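Local coordinates for tail fiber protein (Pseudomonas aeruginosa, PDB 6CL6), which forms the trimeric receptor-binding fiber of an R-type pyocin, a contractile injection system, and probably recognises the surface of target bacteria, at residues Y71-S76 with T91-T96; G84-I89 with R112-W117; S97-R102 with Q118-G123; G124-E129 with V144-W149. All blocks are in the same frame, centred on the assembly; numbering follows the deposited sequence.

Interaction 1. Residues Y71-S76 with T91-T96; sequences YFYIQS and TSYNAT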
loop_
_atom_site.group_PDB
_atom_site.type_symbol
_atom_site.label_atom_id
_atom_site.label_comp_id
_atom_site.label_asym_id
_atom_site.label_seq_id
_atom_site.Cartn_x
_atom_site.Cartn_y
_atom_site.Cartn_z
ATOM N N TYR A 71 40.853 44.692 28.689
ATOM C CA TYR A 71 41.163 44.917 30.084
ATOM C C TYR A 71 40.350 44.003 31.003
ATOM O O TYR A 71 39.153 43.795 30.806
ATOM C CB TYR A 71 40.898 46.366 30.469
ATOM C CG TYR A 71 41.924 47.340 29.912
ATOM C CD1 TYR A 71 43.111 47.604 30.579
ATOM C CD2 TYR A 71 41.706 47.969 28.691
ATOM C CE1 TYR A 71 44.056 48.454 30.056
ATOM C CE2 TYR A 71 42.657 48.867 28.164
ATOM C CZ TYR A 71 43.820 49.099 28.855
ATOM O OH TYR A 71 44.749 49.948 28.347
ATOM N N PHE A 72 41.014 43.464 32.020
ATOM C CA PHE A 72 40.358 42.733 33.093
ATOM C C PHE A 72 40.923 43.171 34.438
ATOM O O PHE A 72 42.157 43.312 34.595
ATOM C CB PHE A 72 40.540 41.191 32.942
ATOM C CG PHE A 72 39.608 40.568 31.951
ATOM C CD1 PHE A 72 39.727 40.820 30.598
ATOM C CD2 PHE A 72 38.537 39.777 32.401
ATOM C CE1 PHE A 72 38.828 40.255 29.685
ATOM C CE2 PHE A 72 37.641 39.214 31.494
ATOM C CZ PHE A 72 37.795 39.454 30.148
ATOM N N TYR A 73 40.024 43.313 35.422
ATOM C CA TYR A 73 40.433 43.341 36.822
ATOM C C TYR A 73 40.886 41.954 37.222
ATOM O O TYR A 73 40.204 40.961 36.924
ATOM C CB TYR A 73 39.282 43.764 37.727
ATOM C CG TYR A 73 38.685 45.104 37.445
ATOM C CD1 TYR A 73 37.624 45.245 36.568
ATOM C CD2 TYR A 73 39.140 46.223 38.119
ATOM C CE1 TYR A 73 37.081 46.509 36.352
ATOM C CE2 TYR A 73 38.595 47.440 37.931
ATOM C CZ TYR A 73 37.584 47.586 37.047
ATOM O OH TYR A 73 37.061 48.863 36.881
ATOM N N ILE A 74 42.045 41.863 37.862
ATOM C CA ILE A 74 42.611 40.573 38.227
ATOM C C ILE A 74 42.873 40.600 39.709
ATOM O O ILE A 74 43.752 41.339 40.171
ATOM C CB ILE A 74 43.888 40.235 37.431
ATOM C CG1 ILE A 74 43.561 40.181 35.910
ATOM C CG2 ILE A 74 44.440 38.911 37.909
ATOM C CD1 ILE A 74 44.633 39.594 35.055
ATOM N N GLN A 75 42.105 39.808 40.449
ATOM C CA GLN A 75 42.378 39.564 41.863
ATOM C C GLN A 75 43.409 38.453 41.996
ATOM O O GLN A 75 43.370 37.469 41.258
ATOM C CB GLN A 75 41.114 39.171 42.627
ATOM C CG GLN A 75 39.948 40.093 42.530
ATOM C CD GLN A 75 38.707 39.456 43.128
ATOM O OE1 GLN A 75 38.653 39.193 44.321
ATOM N NE2 GLN A 75 37.725 39.162 42.279
ATOM N N SER A 76 44.313 38.601 42.958
ATOM C CA SER A 76 45.318 37.565 43.214
ATOM C C SER A 76 45.329 37.204 44.686
ATOM O O SER A 76 45.244 38.082 45.540
ATOM C CB SER A 76 46.708 38.029 42.813
ATOM O OG SER A 76 46.785 38.225 41.427
ATOM N N THR A 91 37.850 39.527 36.091
ATOM C CA THR A 91 36.523 40.000 35.738
ATOM C C THR A 91 36.666 41.155 34.756
ATOM O O THR A 91 37.624 41.925 34.821
ATOM C CB THR A 91 35.732 40.425 36.963
ATOM O OG1 THR A 91 36.520 41.349 37.741
ATOM C CG2 THR A 91 35.411 39.193 37.811
ATOM N N SER A 92 35.708 41.253 33.837
ATOM C CA SER A 92 35.839 42.151 32.706
ATOM C C SER A 92 35.749 43.598 33.142
ATOM O O SER A 92 35.040 43.956 34.083
ATOM C CB SER A 92 34.745 41.838 31.662
ATOM O OG SER A 92 33.456 41.815 32.289
ATOM N N TYR A 93 36.427 44.454 32.385
ATOM C CA TYR A 93 36.410 45.903 32.603
ATOM C C TYR A 93 35.320 46.637 31.821
ATOM O O TYR A 93 34.943 47.753 32.204
ATOM C CB TYR A 93 37.766 46.462 32.215
ATOM C CG TYR A 93 37.992 47.938 32.383
ATOM C CD1 TYR A 93 38.017 48.532 33.635
ATOM C CD2 TYR A 93 38.239 48.737 31.279
ATOM C CE1 TYR A 93 38.244 49.889 33.775
ATOM C CE2 TYR A 93 38.467 50.104 31.403
ATOM C CZ TYR A 93 38.468 50.668 32.647
ATOM O OH TYR A 93 38.705 52.017 32.753
ATOM N N ASN A 94 34.824 46.065 30.722
ATOM C CA ASN A 94 33.866 46.752 29.876
ATOM C C ASN A 94 33.268 45.760 28.881
ATOM O O ASN A 94 33.667 44.607 28.825
ATOM C CB ASN A 94 34.562 47.902 29.132
ATOM C CG ASN A 94 35.557 47.411 28.110
ATOM O OD1 ASN A 94 36.537 46.759 28.430
ATOM N ND2 ASN A 94 35.305 47.728 26.840
ATOM N N ALA A 95 32.273 46.236 28.125
ATOM C CA ALA A 95 31.736 45.585 26.940
ATOM C C ALA A 95 30.840 44.403 27.254
ATOM O O ALA A 95 29.727 44.319 26.710
ATOM C CB ALA A 95 32.860 45.154 25.995
ATOM N N THR A 96 31.327 43.470 28.081
ATOM C CA THR A 96 30.536 42.318 28.515
ATOM C C THR A 96 30.819 42.060 29.992
ATOM O O THR A 96 31.751 42.634 30.569
ATOM C CB THR A 96 30.882 41.052 27.719
ATOM O OG1 THR A 96 32.227 40.678 28.016
ATOM C CG2 THR A 96 30.775 41.270 26.213
HETATM O O HOH W 1 36.959 44.130 28.975
HETATM O O HOH W 2 38.934 46.302 27.152
HETATM O O HOH W 3 34.948 48.668 34.917
HETATM O O HOH W 4 38.201 40.007 39.551
#
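The carbonyl oxygen of Y71 is gripped twice: Y93 N reaches Y71 O at 3.2 Å from above the carbonyl plane, and a water lies within bonding distance of both it and N94 OD1. This is the open end of the antiparallel hairpin of strands 72-79 and 85-92. Two residues on, Y73 and T91 form a hydrogen-bonded pair in which T91 N to Y73 O, 2.9 Å and 161°, is the good bond, lying in the carbonyl plane, and Y73 N to T91 O is weak. Between these bonds F72 and S92 make a non-hydrogen-bonded pair whose side chains diverge, yet the F72 ring folds back so that S92 CA sits over its face, 3.9 Å from the centroid, a CH-pi contact. Y93 has CG anti to its backbone N (chi1 -179°), which drops the ring between two tyrosines. Y71 runs alongside it, CB to CB, and the Y73 ring crosses it obliquely with planes 56° apart. Y105 of a second subunit meets the Y93 ring, and N85 of that subunit hydrogen-bonds Y93 OH. Y73 OH reaches the Y93 ring edge, 3.4 Å from CD1, and a water links the same hydroxyl to Y93 O.

Interaction 2. Residues G84-I89 with R112-W117; sequences GNASQI and REWLPW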
loop_
_atom_site.group_PDB
_atom_site.type_symbol
_atom_site.label_atom_id
_atom_site.label_comp_id
_atom_site.label_asym_id
_atom_site.label_seq_id
_atom_site.Cartn_x
_atom_site.Cartn_y
_atom_site.Cartn_z
ATOM N N GLY A 84 54.957 33.928 45.415
ATOM C CA GLY A 84 54.842 32.476 45.396
ATOM C C GLY A 84 53.677 31.967 44.566
ATOM O O GLY A 84 53.326 32.534 43.524
ATOM N N ASN A 85 53.116 30.837 45.001
ATOM C CA ASN A 85 51.960 30.286 44.340
ATOM C C ASN A 85 50.806 31.277 44.398
ATOM O O ASN A 85 50.727 32.130 45.304
ATOM C CB ASN A 85 51.554 28.962 44.970
ATOM C CG ASN A 85 52.584 27.896 44.802
ATOM O OD1 ASN A 85 53.248 27.780 43.755
ATOM N ND2 ASN A 85 52.737 27.064 45.859
ATOM N N ALA A 86 49.888 31.145 43.442
ATOM C CA ALA A 86 48.777 32.091 43.400
ATOM C C ALA A 86 47.546 31.538 42.702
ATOM O O ALA A 86 47.627 30.716 41.800
ATOM C CB ALA A 86 49.212 33.403 42.695
ATOM N N SER A 87 46.405 32.053 43.121
ATOM C CA SER A 87 45.142 31.891 42.418
ATOM C C SER A 87 44.709 33.259 41.935
ATOM O O SER A 87 44.910 34.246 42.638
ATOM C CB SER A 87 44.103 31.287 43.364
ATOM O OG SER A 87 42.818 31.402 42.854
ATOM N N GLN A 88 44.165 33.321 40.721
ATOM C CA GLN A 88 43.696 34.571 40.157
ATOM C C GLN A 88 42.299 34.462 39.579
ATOM O O GLN A 88 41.935 33.464 38.941
ATOM C CB GLN A 88 44.652 35.084 39.064
ATOM C CG GLN A 88 45.963 35.555 39.610
ATOM C CD GLN A 88 46.816 36.160 38.518
ATOM O OE1 GLN A 88 46.708 35.781 37.335
ATOM N NE2 GLN A 88 47.647 37.112 38.898
ATOM N N ILE A 89 41.516 35.504 39.859
ATOM C CA ILE A 89 40.167 35.673 39.343
ATOM C C ILE A 89 40.141 36.937 38.499
ATOM O O ILE A 89 40.487 38.018 38.991
ATOM C CB ILE A 89 39.126 35.793 40.475
ATOM C CG1 ILE A 89 39.128 34.552 41.342
ATOM C CG2 ILE A 89 37.755 36.106 39.882
ATOM C CD1 ILE A 89 38.440 34.728 42.642
ATOM N N ARG A 112 56.986 30.494 38.809
ATOM C CA ARG A 112 55.573 30.197 38.603
ATOM C C ARG A 112 55.340 29.355 37.351
ATOM O O ARG A 112 56.065 29.437 36.356
ATOM C CB ARG A 112 54.793 31.498 38.503
ATOM C CG ARG A 112 54.727 32.176 39.843
ATOM C CD ARG A 112 53.980 33.427 39.808
ATOM N NE ARG A 112 53.747 33.909 41.165
ATOM C CZ ARG A 112 53.410 35.155 41.469
ATOM N NH1 ARG A 112 53.269 36.053 40.527
ATOM N NH2 ARG A 112 53.236 35.492 42.743
ATOM N N GLU A 113 54.325 28.518 37.432
ATOM C CA GLU A 113 53.851 27.701 36.316
ATOM C C GLU A 113 52.348 27.924 36.237
ATOM O O GLU A 113 51.590 27.265 36.942
ATOM C CB GLU A 113 54.173 26.228 36.542
ATOM C CG GLU A 113 55.677 25.946 36.591
ATOM C CD GLU A 113 55.967 24.471 36.838
ATOM O OE1 GLU A 113 55.129 23.629 36.437
ATOM O OE2 GLU A 113 57.002 24.161 37.451
ATOM N N TRP A 114 51.922 28.855 35.383
ATOM C CA TRP A 114 50.520 29.235 35.296
ATOM C C TRP A 114 49.747 28.229 34.459
ATOM O O TRP A 114 50.214 27.795 33.406
ATOM C CB TRP A 114 50.382 30.613 34.679
ATOM C CG TRP A 114 50.853 31.713 35.594
ATOM C CD1 TRP A 114 52.072 32.329 35.573
ATOM C CD2 TRP A 114 50.118 32.293 36.650
ATOM N NE1 TRP A 114 52.131 33.259 36.580
ATOM C CE2 TRP A 114 50.941 33.260 37.253
ATOM C CE3 TRP A 114 48.840 32.080 37.170
ATOM C CZ2 TRP A 114 50.514 34.020 38.332
ATOM C CZ3 TRP A 114 48.414 32.839 38.244
ATOM C CH2 TRP A 114 49.247 33.798 38.805
ATOM N N LEU A 115 48.587 27.839 34.940
ATOM C CA LEU A 115 47.694 27.070 34.081
ATOM C C LEU A 115 46.845 28.014 33.250
ATOM O O LEU A 115 46.767 29.208 33.537
ATOM C CB LEU A 115 46.842 26.164 34.914
ATOM C CG LEU A 115 47.539 25.232 35.885
ATOM C CD1 LEU A 115 46.522 24.307 36.533
ATOM C CD2 LEU A 115 48.665 24.431 35.179
ATOM N N PRO A 116 46.245 27.529 32.159
ATOM C CA PRO A 116 45.419 28.408 31.334
ATOM C C PRO A 116 44.187 28.883 32.082
ATOM O O PRO A 116 43.661 28.214 32.980
ATOM C CB PRO A 116 45.015 27.521 30.142
ATOM C CG PRO A 116 45.962 26.386 30.163
ATOM C CD PRO A 116 46.314 26.168 31.597
ATOM N N TRP A 117 43.709 30.067 31.688
ATOM C CA TRP A 117 42.483 30.587 32.268
ATOM C C TRP A 117 41.295 29.684 31.948
ATOM O O TRP A 117 41.151 29.175 30.832
ATOM C CB TRP A 117 42.218 31.986 31.722
ATOM C CG TRP A 117 43.121 33.030 32.173
ATOM C CD1 TRP A 117 44.206 33.496 31.524
ATOM C CD2 TRP A 117 43.018 33.785 33.389
ATOM N NE1 TRP A 117 44.795 34.494 32.241
ATOM C CE2 TRP A 117 44.079 34.700 33.394
ATOM C CE3 TRP A 117 42.145 33.759 34.468
ATOM C CZ2 TRP A 117 44.293 35.584 34.424
ATOM C CZ3 TRP A 117 42.351 34.655 35.504
ATOM C CH2 TRP A 117 43.431 35.548 35.476
#
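Residues 84-89 and 112-117 run nearly the same way, 10° apart end to end, yet their backbones stay well separated, Q88 and W117 being closest at 8.9 Å between CA atoms, so side chains from the loop span the gap. R112, extended from CG to NE, reaches the residue just before strand 85-92 and holds G84 O with NE at 2.8 Å and 152°. That oxygen lies in the guanidinium plane, and NH2 adds a weak second bond at 3.1 Å. The other terminal nitrogen, NH1, bonds N51 O and A53 O. In this way the loop between strands 99-104 and 118-119 folds across one face of the antiparallel five-stranded sheet, the face carrying A86 and Q88. W114 points the far corner of its indole at both: CH2 lies 3.9 Å from A86 CB and 3.4 Å from Q88 CD, with the amide and ring planes 34° apart. W117 brings CH2 within 3.8 Å of Q88 CB and CZ3 near Q88 O, so the glutamine is lodged between two indoles. The Q88 amide is itself anchored, OE1 accepting from R102 NE and NE2 donating to S76 OG and P50 O, and R102 makes a cation-pi contact with W114.

Interaction 3. Residues S97-R102 with Q118-G123; sequences SEMYVR and QRCDIG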
loop_
_atom_site.group_PDB
_atom_site.type_symbol
_atom_site.label_atom_id
_atom_site.label_comp_id
_atom_site.label_asym_id
_atom_site.label_seq_id
_atom_site.Cartn_x
_atom_site.Cartn_y
_atom_site.Cartn_z
ATOM N N SER A 97 30.027 41.170 30.598
ATOM C CA SER A 97 30.184 40.762 32.002
ATOM C C SER A 97 30.689 39.327 32.007
ATOM O O SER A 97 29.907 38.386 31.804
ATOM C CB SER A 97 28.846 40.843 32.768
ATOM O OG SER A 97 28.358 42.181 32.811
ATOM N N GLU A 98 32.002 39.165 32.207
ATOM C CA GLU A 98 32.663 37.875 32.131
ATOM C C GLU A 98 33.597 37.666 33.310
ATOM O O GLU A 98 34.160 38.619 33.848
ATOM C CB GLU A 98 33.493 37.741 30.856
ATOM C CG GLU A 98 32.671 37.712 29.614
ATOM C CD GLU A 98 33.489 37.733 28.340
ATOM O OE1 GLU A 98 34.598 37.156 28.299
ATOM O OE2 GLU A 98 33.015 38.368 27.379
ATOM N N MET A 99 33.803 36.388 33.656
ATOM C CA MET A 99 34.724 35.988 34.730
ATOM C C MET A 99 35.521 34.763 34.325
ATOM O O MET A 99 34.981 33.835 33.697
ATOM C CB MET A 99 33.953 35.665 36.019
ATOM C CG MET A 99 34.820 35.206 37.189
ATOM S SD MET A 99 33.872 34.659 38.646
ATOM C CE MET A 99 33.128 36.200 39.132
ATOM N N TYR A 100 36.798 34.757 34.725
ATOM C CA TYR A 100 37.742 33.681 34.492
ATOM C C TYR A 100 38.517 33.403 35.779
ATOM O O TYR A 100 38.630 34.267 36.652
ATOM C CB TYR A 100 38.742 34.027 33.363
ATOM C CG TYR A 100 38.059 34.251 32.047
ATOM C CD1 TYR A 100 37.422 35.464 31.772
ATOM C CD2 TYR A 100 38.054 33.252 31.052
ATOM C CE1 TYR A 100 36.777 35.679 30.561
ATOM C CE2 TYR A 100 37.419 33.469 29.837
ATOM C CZ TYR A 100 36.773 34.688 29.608
ATOM O OH TYR A 100 36.108 34.909 28.428
ATOM N N VAL A 101 39.084 32.202 35.865
ATOM C CA VAL A 101 39.918 31.803 36.999
ATOM C C VAL A 101 41.128 31.039 36.482
ATOM O O VAL A 101 41.053 30.326 35.463
ATOM C CB VAL A 101 39.105 30.966 38.017
ATOM C CG1 VAL A 101 38.714 29.613 37.396
ATOM C CG2 VAL A 101 39.896 30.765 39.287
ATOM N N ARG A 102 42.270 31.215 37.173
ATOM C CA ARG A 102 43.479 30.422 36.871
ATOM C C ARG A 102 44.338 30.272 38.133
ATOM O O ARG A 102 43.995 30.748 39.228
ATOM C CB ARG A 102 44.296 30.996 35.724
ATOM C CG ARG A 102 45.110 32.238 36.036
ATOM C CD ARG A 102 46.114 32.547 34.950
ATOM N NE ARG A 102 46.860 33.757 35.282
ATOM C CZ ARG A 102 47.895 34.206 34.619
ATOM N NH1 ARG A 102 48.312 33.580 33.544
ATOM N NH2 ARG A 102 48.503 35.300 35.028
ATOM N N GLN A 118 40.440 29.490 32.942
ATOM C CA GLN A 118 39.199 28.758 32.795
ATOM C C GLN A 118 38.039 29.733 32.956
ATOM O O GLN A 118 38.023 30.588 33.856
ATOM C CB GLN A 118 39.115 27.654 33.846
ATOM C CG GLN A 118 37.792 26.913 33.968
ATOM C CD GLN A 118 37.427 26.101 32.737
ATOM O OE1 GLN A 118 37.017 26.640 31.719
ATOM N NE2 GLN A 118 37.648 24.805 32.806
ATOM N N ARG A 119 37.056 29.613 32.090
ATOM C CA ARG A 119 35.935 30.529 32.137
ATOM C C ARG A 119 34.965 30.146 33.245
ATOM O O ARG A 119 34.685 28.967 33.452
ATOM C CB ARG A 119 35.167 30.524 30.808
ATOM C CG ARG A 119 34.102 31.567 30.801
ATOM C CD ARG A 119 34.003 32.221 29.471
ATOM N NE ARG A 119 32.906 33.178 29.432
ATOM C CZ ARG A 119 32.327 33.585 28.308
ATOM N NH1 ARG A 119 32.749 33.093 27.154
ATOM N NH2 ARG A 119 31.327 34.466 28.338
ATOM N N CYS A 120 34.421 31.165 33.931
ATOM C CA CYS A 120 33.467 30.950 35.002
ATOM C C CYS A 120 32.046 31.330 34.640
ATOM O O CYS A 120 31.126 30.571 34.940
ATOM C CB CYS A 120 33.896 31.734 36.249
ATOM S SG CYS A 120 35.464 31.174 36.914
ATOM N N ASP A 121 31.820 32.460 33.984
ATOM C CA ASP A 121 30.463 32.851 33.702
ATOM C C ASP A 121 29.835 31.866 32.690
ATOM O O ASP A 121 30.515 31.256 31.870
ATOM C CB ASP A 121 30.419 34.278 33.192
ATOM C CG ASP A 121 31.010 34.438 31.812
ATOM O OD1 ASP A 121 32.255 34.602 31.707
ATOM O OD2 ASP A 121 30.244 34.378 30.833
ATOM N N ILE A 122 28.518 31.714 32.775
ATOM C CA ILE A 122 27.818 30.681 32.003
ATOM C C ILE A 122 27.706 31.047 30.522
ATOM O O ILE A 122 27.150 30.266 29.706
ATOM C CB ILE A 122 26.425 30.403 32.613
ATOM C CG1 ILE A 122 25.487 31.593 32.441
ATOM C CG2 ILE A 122 26.525 30.023 34.097
ATOM C CD1 ILE A 122 24.059 31.301 32.902
ATOM N N GLY A 123 28.207 32.220 30.157
ATOM C CA GLY A 123 28.383 32.580 28.758
ATOM C C GLY A 123 29.193 31.569 27.950
ATOM O O GLY A 123 29.114 31.523 26.718
HETATM O O HOH W 5 28.732 37.091 29.708
#
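The R119 guanidinium is covered on both faces: the E98 carboxylate stacks over one, its OE1 4.2 Å above the plane, and the carbonyl carbon of G123 lies against the other. At its edge it grips D121 side-on, NE to OD1 at 2.8 Å and NH2 to OD2 at 2.7 Å, the latter on the syn lone pair. D121 OD1 also takes M99 N, from above the carboxylate plane at 3.1 Å, so one oxygen serves two donors and ties the chain after R119 to the neighbouring strand. No N-H of R119 points at E98, and only charge attraction is likely there; E98 OE2 pairs with R70 in a salt bridge and accepts from T96 OG1. The Y100 ring, obliquely crossed by R119 with CD 3.7 Å from CE2, has E98 OE1 in plane at its edge, where the tyrosine OH donates to it at 2.7 Å. On the other side of the sheet, C120 SG packs 3.6 Å from V101 CG1 and C120 CB meets M99 CG. M99 touches M99 of both other subunits. V101 and Q118 exchange two backbone bonds, and C120 N donates to M99 O, the ladder by which strand 118-119 completes an antiparallel meander.

Interaction 4. Residues G124-E129 with V144-W149; sequences GSFTKE and VTSGWW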
loop_
_atom_site.group_PDB
_atom_site.type_symbol
_atom_site.label_atom_id
_atom_site.label_comp_id
_atom_site.label_asym_id
_atom_site.label_seq_id
_atom_site.Cartn_x
_atom_site.Cartn_y
_atom_site.Cartn_z
ATOM N N GLY A 124 29.982 30.757 28.618
ATOM C CA GLY A 124 30.758 29.748 27.954
ATOM C C GLY A 124 30.100 28.381 27.868
ATOM O O GLY A 124 30.732 27.401 27.459
ATOM N N SER A 125 28.844 28.277 28.244
ATOM C CA SER A 125 28.180 26.986 28.355
ATOM C C SER A 125 26.849 27.002 27.614
ATOM O O SER A 125 26.354 28.044 27.183
ATOM C CB SER A 125 27.939 26.630 29.838
ATOM O OG SER A 125 26.793 27.323 30.331
ATOM N N PHE A 126 26.270 25.813 27.491
ATOM C CA PHE A 126 24.869 25.669 27.107
ATOM C C PHE A 126 24.018 26.000 28.325
ATOM O O PHE A 126 24.105 25.315 29.355
ATOM C CB PHE A 126 24.592 24.244 26.611
ATOM C CG PHE A 126 25.008 24.013 25.201
ATOM C CD1 PHE A 126 26.296 23.656 24.897
ATOM C CD2 PHE A 126 24.100 24.171 24.166
ATOM C CE1 PHE A 126 26.686 23.458 23.586
ATOM C CE2 PHE A 126 24.495 23.981 22.865
ATOM C CZ PHE A 126 25.792 23.622 22.584
ATOM N N THR A 127 23.199 27.037 28.221
ATOM C CA THR A 127 22.550 27.603 29.392
ATOM C C THR A 127 21.107 27.144 29.481
ATOM O O THR A 127 20.497 26.730 28.495
ATOM C CB THR A 127 22.621 29.132 29.370
ATOM O OG1 THR A 127 22.188 29.654 28.120
ATOM C CG2 THR A 127 24.047 29.622 29.627
ATOM N N LYS A 128 20.552 27.219 30.703
ATOM C CA LYS A 128 19.179 26.802 30.905
ATOM C C LYS A 128 18.170 27.804 30.356
ATOM O O LYS A 128 17.043 27.408 30.004
ATOM C CB LYS A 128 18.966 26.524 32.389
ATOM C CG LYS A 128 19.433 25.100 32.742
ATOM C CD LYS A 128 19.245 24.759 34.193
ATOM C CE LYS A 128 19.524 23.276 34.415
ATOM N NZ LYS A 128 19.367 22.919 35.836
ATOM N N GLU A 129 18.565 29.062 30.218
ATOM C CA GLU A 129 17.839 30.025 29.419
ATOM C C GLU A 129 18.422 30.031 28.008
ATOM O O GLU A 129 19.619 29.870 27.829
ATOM C CB GLU A 129 17.911 31.424 30.023
ATOM C CG GLU A 129 17.168 31.527 31.355
ATOM C CD GLU A 129 17.174 32.957 31.896
ATOM O OE1 GLU A 129 18.190 33.666 31.706
ATOM O OE2 GLU A 129 16.158 33.370 32.494
ATOM N N VAL A 144 26.442 30.378 13.817
ATOM C CA VAL A 144 27.601 29.485 13.740
ATOM C C VAL A 144 28.337 29.375 15.071
ATOM O O VAL A 144 29.478 28.946 15.114
ATOM C CB VAL A 144 28.558 29.945 12.625
ATOM C CG1 VAL A 144 27.912 29.720 11.245
ATOM C CG2 VAL A 144 28.909 31.415 12.797
ATOM N N THR A 145 27.712 29.784 16.153
ATOM C CA THR A 145 28.293 29.638 17.491
ATOM C C THR A 145 27.392 28.767 18.367
ATOM O O THR A 145 26.164 28.809 18.256
ATOM C CB THR A 145 28.540 31.025 18.154
ATOM O OG1 THR A 145 27.318 31.590 18.594
ATOM C CG2 THR A 145 29.195 31.962 17.169
ATOM N N SER A 146 28.013 27.955 19.215
ATOM C CA SER A 146 27.257 26.960 19.975
ATOM C C SER A 146 26.227 27.611 20.874
ATOM O O SER A 146 26.477 28.655 21.466
ATOM C CB SER A 146 28.217 26.122 20.815
ATOM O OG SER A 146 29.012 25.304 20.041
ATOM N N GLY A 147 25.074 26.974 20.993
ATOM C CA GLY A 147 23.991 27.494 21.822
ATOM C C GLY A 147 22.633 27.024 21.338
ATOM O O GLY A 147 22.520 26.122 20.503
ATOM N N TRP A 148 21.598 27.612 21.904
ATOM C CA TRP A 148 20.270 27.329 21.410
ATOM C C TRP A 148 19.450 28.617 21.409
ATOM O O TRP A 148 19.589 29.458 22.292
ATOM C CB TRP A 148 19.544 26.231 22.197
ATOM C CG TRP A 148 19.381 26.431 23.659
ATOM C CD1 TRP A 148 20.369 26.494 24.584
ATOM C CD2 TRP A 148 18.156 26.541 24.378
ATOM N NE1 TRP A 148 19.834 26.644 25.838
ATOM C CE2 TRP A 148 18.477 26.673 25.740
ATOM C CE3 TRP A 148 16.808 26.533 24.003
ATOM C CZ2 TRP A 148 17.515 26.799 26.717
ATOM C CZ3 TRP A 148 15.851 26.659 24.967
ATOM C CH2 TRP A 148 16.215 26.810 26.313
ATOM N N TRP A 149 18.567 28.719 20.424
ATOM C CA TRP A 149 17.796 29.914 20.152
ATOM C C TRP A 149 16.359 29.534 19.812
ATOM O O TRP A 149 16.096 28.467 19.243
ATOM C CB TRP A 149 18.404 30.726 18.996
ATOM C CG TRP A 149 19.635 31.438 19.313
ATOM C CD1 TRP A 149 19.758 32.747 19.651
ATOM C CD2 TRP A 149 20.965 30.900 19.307
ATOM N NE1 TRP A 149 21.076 33.048 19.864
ATOM C CE2 TRP A 149 21.831 31.925 19.678
ATOM C CE3 TRP A 149 21.500 29.654 19.021
ATOM C CZ2 TRP A 149 23.224 31.734 19.778
ATOM C CZ3 TRP A 149 22.860 29.455 19.131
ATOM C CH2 TRP A 149 23.709 30.492 19.520
#
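W148 leaves the backbone with CG in the crowded position between N and the carbonyl carbon (chi1 57°), which carries the indole from its strand toward the loop 124-129. Past CB and CG, CD1 comes alongside the F126 ring, 4.4 Å from CD2 and near the plane of that ring. NE1 next donates to T127 O at 2.7 Å and 152°, the acceptor lying within 4° of the indole plane and the donor in the carbonyl plane. Both groups are thus aligned, and the bond fixes the rotation of the indole. CE2 follows at 3.4 Å from the same oxygen. Farther along the six-membered ring, CZ2 meets K128 O, also at 3.4 Å, and CH2 ends near it. The loop is braced by T127 OG1, which bonds E129 O at 2.6 Å almost along the C=O axis. F126 covers the turn into the strand, CE2 3.6 Å from G147 N and CZ 3.9 Å from S146 CB, where S146 OG donates to K128 O of the third subunit. G147 has backbone angles that call for glycine. Strand 147-151 lies between strands 132-133 and 169-177, W148 N bonding D131 and its indole meeting H172 nearly parallel.

How the interactions relate
Interactions 1 and 3 pair strands of one antiparallel sheet, and interaction 2 lays the 112-117 loop on strand 85-92 of that sheet, which interaction 1 also uses. Interactions 1 and 3 lie closest, centres 10 Å apart, and are joined where E98 N meets S92 OG at 3.0 Å and F72 packs on Y100. R102, on the strand of interaction 3, reaches into interaction 2, its backbone N 2.9 Å from Q88 O. Interaction 4 touches only interaction 3, through I122 and R119, and begins the passage to the next sheet along the fiber. All four contact neighbouring subunits. The iron and calcium sites, bound by H243 and H245 and by D309 and G358, belong to later parts of the chain.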